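Local coordinates for uncharacterized protein (Bacteroides vulgatus, PDB 4QB7) that probably forms part of the tip of a fimbrium, a cell-surface filament that mediates adhesion and biofilm formation, at residues S199-N204 against I271-K276. Sequence-based numbering, arbitrary orientation.
Sequences STTLYN and IPVNNK. With SO4 (sulfate ion), chain Q.
The Y203 ring meets I271 at its rim: CG2 of I271 lies near the ring plane, 4.1 Å from CD2 of Y203, and the two side chains cross at about a right angle. The ring of Y224 also meets that of Y203, their planes at about 30°. O4 of a sulfate ion, probably from the crystallisation liquor, lies at the edge too, in the ring plane, and takes a hydrogen bond from Y203 OH (2.6 Å). The CG1 branch of I271 ends in CD1, 3.7 Å from N204 O.

One residue earlier in the chain, L202 reaches across with CD1, one methyl that touches both I271 O and, at 3.7 Å, V273 CG2. V273 CG1 lies 4.1 Å from T201 CG2.

No direct hydrogen bond joins the two segments; water does it. One water accepts from Y203 N at 3.0 Å and donates to P272 O, with a weak bond to T201 O; a second donates to Y203 O at 2.6 Å and to I271 O.

The contact thus places the chain entering strand 203-209, which turns a corner at N204, beside the loop that follows strand 259-270. Strand 203-209 belongs to an antiparallel sheet with 123-127 and 214-217, strand 259-270 to the large mixed sheet of this fimbrillin-like chain. W215 of strand 214-217 and F126 of strand 123-127 touch I271, and F319 touches L202.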
ATOM      1  N   SER A 199     -14.181   7.322 -12.462  1.00 56.55           N
ATOM      2  CA  SER A 199     -13.736   6.940 -13.792  1.00 57.06           C
ATOM      3  C   SER A 199     -12.334   7.468 -14.124  1.00 60.72           C
ATOM      4  O   SER A 199     -11.624   6.806 -14.889  1.00 61.40           O
ATOM      5  CB  SER A 199     -14.732   7.409 -14.845  1.00 63.74           C
ATOM      6  OG  SER A 199     -15.162   8.744 -14.630  1.00 78.75           O
ATOM      7  N   THR A 200     -11.930   8.644 -13.581  1.00 55.19           N
ATOM      8  CA  THR A 200     -10.603   9.210 -13.895  1.00 54.67           C
ATOM      9  C   THR A 200      -9.867   9.699 -12.626  1.00 55.47           C
ATOM     10  O   THR A 200      -9.171  10.712 -12.689  1.00 55.78           O
ATOM     11  CB  THR A 200     -10.728  10.359 -14.950  1.00 63.61           C
ATOM     12  OG1 THR A 200     -11.722  11.310 -14.545  1.00 68.08           O
ATOM     13  CG2 THR A 200     -11.042   9.856 -16.344  1.00 58.99           C
ATOM     14  N   THR A 201      -9.943   8.941 -11.510  1.00 49.06           N
ATOM     15  CA  THR A 201      -9.359   9.351 -10.228  1.00 47.01           C
ATOM     16  C   THR A 201      -8.274   8.405  -9.703  1.00 48.26           C
ATOM     17  O   THR A 201      -7.202   8.875  -9.349  1.00 49.38           O
ATOM     18  CB  THR A 201     -10.494   9.485  -9.177  1.00 51.59           C
ATOM     19  OG1 THR A 201     -11.494  10.376  -9.672  1.00 53.44           O
ATOM     20  CG2 THR A 201     -10.005   9.973  -7.824  1.00 44.75           C
ATOM     21  N   LEU A 202      -8.578   7.110  -9.588  1.00 42.20           N
ATOM     22  CA  LEU A 202      -7.723   6.082  -9.004  1.00 39.44           C
ATOM     23  C   LEU A 202      -7.004   5.261 -10.068  1.00 45.76           C
ATOM     24  O   LEU A 202      -7.649   4.531 -10.820  1.00 45.07           O
ATOM     25  CB  LEU A 202      -8.564   5.158  -8.090  1.00 37.06           C
ATOM     26  CG  LEU A 202      -7.806   4.207  -7.165  1.00 38.51           C
ATOM     27  CD1 LEU A 202      -6.965   4.971  -6.152  1.00 37.39           C
ATOM     28  CD2 LEU A 202      -8.746   3.278  -6.450  1.00 39.22           C
ATOM     29  N   TYR A 203      -5.661   5.341 -10.085  1.00 43.94           N
ATOM     30  CA  TYR A 203      -4.854   4.581 -11.032  1.00 44.72           C
ATOM     31  C   TYR A 203      -4.806   3.120 -10.657  1.00 47.11           C
ATOM     32  O   TYR A 203      -4.692   2.792  -9.464  1.00 45.27           O
ATOM     33  CB  TYR A 203      -3.389   5.094 -11.072  1.00 46.99           C
ATOM     34  CG  TYR A 203      -3.165   6.501 -11.576  1.00 50.28           C
ATOM     35  CD1 TYR A 203      -3.894   7.002 -12.648  1.00 53.19           C
ATOM     36  CD2 TYR A 203      -2.157   7.302 -11.043  1.00 51.58           C
ATOM     37  CE1 TYR A 203      -3.683   8.291 -13.126  1.00 55.27           C
ATOM     38  CE2 TYR A 203      -1.944   8.603 -11.507  1.00 53.28           C
ATOM     39  CZ  TYR A 203      -2.713   9.089 -12.550  1.00 60.95           C
ATOM     40  OH  TYR A 203      -2.538  10.363 -13.030  1.00 63.84           O
ATOM     41  N   ASN A 204      -4.800   2.239 -11.671  1.00 43.29           N
ATOM     42  CA  ASN A 204      -4.576   0.823 -11.408  1.00 42.75           C
ATOM     43  C   ASN A 204      -3.160   0.494 -11.868  1.00 46.86           C
ATOM     44  O   ASN A 204      -2.585  -0.492 -11.433  1.00 45.91           O
ATOM     45  CB  ASN A 204      -5.626  -0.071 -12.053  1.00 44.77           C
ATOM     46  CG  ASN A 204      -5.523  -0.153 -13.532  1.00 63.74           C
ATOM     47  OD1 ASN A 204      -5.386   0.849 -14.221  1.00 55.54           O
ATOM     48  ND2 ASN A 204      -5.496  -1.362 -14.036  1.00 62.02           N
ATOM     49  N   ILE A 271      -2.232   2.608  -5.373  1.00 37.96           N
ATOM     50  CA  ILE A 271      -1.473   3.726  -5.931  1.00 37.47           C
ATOM     51  C   ILE A 271      -2.214   4.964  -5.360  1.00 44.86           C
ATOM     52  O   ILE A 271      -3.460   5.011  -5.418  1.00 44.80           O
ATOM     53  CB  ILE A 271      -1.373   3.698  -7.479  1.00 40.12           C
ATOM     54  CG1 ILE A 271      -0.622   2.449  -7.971  1.00 40.43           C
ATOM     55  CG2 ILE A 271      -0.692   4.963  -7.997  1.00 39.75           C
ATOM     56  CD1 ILE A 271      -0.849   2.102  -9.371  1.00 48.78           C
ATOM     57  N   PRO A 272      -1.499   5.888  -4.672  1.00 41.07           N
ATOM     58  CA  PRO A 272      -2.199   7.010  -4.023  1.00 40.61           C
ATOM     59  C   PRO A 272      -2.863   7.970  -5.014  1.00 47.50           C
ATOM     60  O   PRO A 272      -2.568   7.941  -6.221  1.00 50.76           O
ATOM     61  CB  PRO A 272      -1.080   7.701  -3.230  1.00 41.68           C
ATOM     62  CG  PRO A 272       0.150   7.377  -3.966  1.00 45.87           C
ATOM     63  CD  PRO A 272      -0.035   5.988  -4.484  1.00 41.33           C
ATOM     64  N   VAL A 273      -3.768   8.810  -4.509  1.00 41.05           N
ATOM     65  CA  VAL A 273      -4.421   9.828  -5.340  1.00 40.78           C
ATOM     66  C   VAL A 273      -3.680  11.147  -5.066  1.00 46.68           C
ATOM     67  O   VAL A 273      -3.501  11.517  -3.902  1.00 46.43           O
ATOM     68  CB  VAL A 273      -5.962   9.933  -5.098  1.00 41.94           C
ATOM     69  CG1 VAL A 273      -6.564  11.047  -5.930  1.00 42.06           C
ATOM     70  CG2 VAL A 273      -6.658   8.616  -5.422  1.00 40.89           C
ATOM     71  N   ASN A 274      -3.219  11.827  -6.120  1.00 43.67           N
ATOM     72  CA  ASN A 274      -2.502  13.107  -6.035  1.00 43.99           C
ATOM     73  C   ASN A 274      -1.346  13.060  -5.045  1.00 47.80           C
ATOM     74  O   ASN A 274      -1.119  14.021  -4.306  1.00 47.89           O
ATOM     75  CB  ASN A 274      -3.454  14.246  -5.686  1.00 42.08           C
ATOM     76  CG  ASN A 274      -4.461  14.494  -6.754  1.00 56.33           C
ATOM     77  OD1 ASN A 274      -4.146  14.520  -7.948  1.00 54.59           O
ATOM     78  ND2 ASN A 274      -5.700  14.655  -6.344  1.00 47.38           N
ATOM     79  N   ASN A 275      -0.613  11.933  -5.049  1.00 43.58           N
ATOM     80  CA  ASN A 275       0.521  11.683  -4.188  1.00 43.07           C
ATOM     81  C   ASN A 275       0.185  11.962  -2.721  1.00 49.16           C
ATOM     82  O   ASN A 275      -0.708  11.315  -2.184  1.00 46.91           O
ATOM     83  CB  ASN A 275       1.758  12.460  -4.647  1.00 41.52           C
ATOM     84  CG  ASN A 275       2.335  11.870  -5.901  1.00 52.17           C
ATOM     85  OD1 ASN A 275       2.970  10.821  -5.872  1.00 45.32           O
ATOM     86  ND2 ASN A 275       2.020  12.463  -7.039  1.00 45.93           N
ATOM     87  N   LYS A 276       0.922  12.875  -2.052  1.00 49.23           N
ATOM     88  CA  LYS A 276       0.740  13.112  -0.612  1.00 49.08           C
ATOM     89  C   LYS A 276      -0.489  14.003  -0.282  1.00 52.64           C
ATOM     90  O   LYS A 276      -0.843  14.148   0.894  1.00 53.62           O
ATOM     91  CB  LYS A 276       2.039  13.675  -0.006  1.00 52.29           C
ATOM     92  CG  LYS A 276       2.850  12.570   0.689  1.00 66.29           C
ATOM     93  CD  LYS A 276       4.365  12.799   0.711  1.00 76.71           C
ATOM     94  CE  LYS A 276       5.128  11.601   1.274  1.00 80.67           C
ATOM     95  NZ  LYS A 276       6.597  11.855   1.355  1.00 88.52           N
TER
HETATM   96  S   SO4 Q 416       0.018  12.927 -13.260  0.70 94.05           S
HETATM   97  O1  SO4 Q 416      -1.038  13.925 -13.021  0.70 95.15           O
HETATM   98  O2  SO4 Q 416       0.145  12.636 -14.696  0.70 91.65           O
HETATM   99  O3  SO4 Q 416       1.292  13.449 -12.750  0.70 95.41           O
HETATM  100  O4  SO4 Q 416      -0.325  11.714 -12.527  0.70 94.04           O
HETATM  101  O   HOH W   1      -4.447   7.291  -8.213  1.00 53.64           O
HETATM  102  O   HOH W   2      -4.729   2.766  -6.844  1.00 42.74           O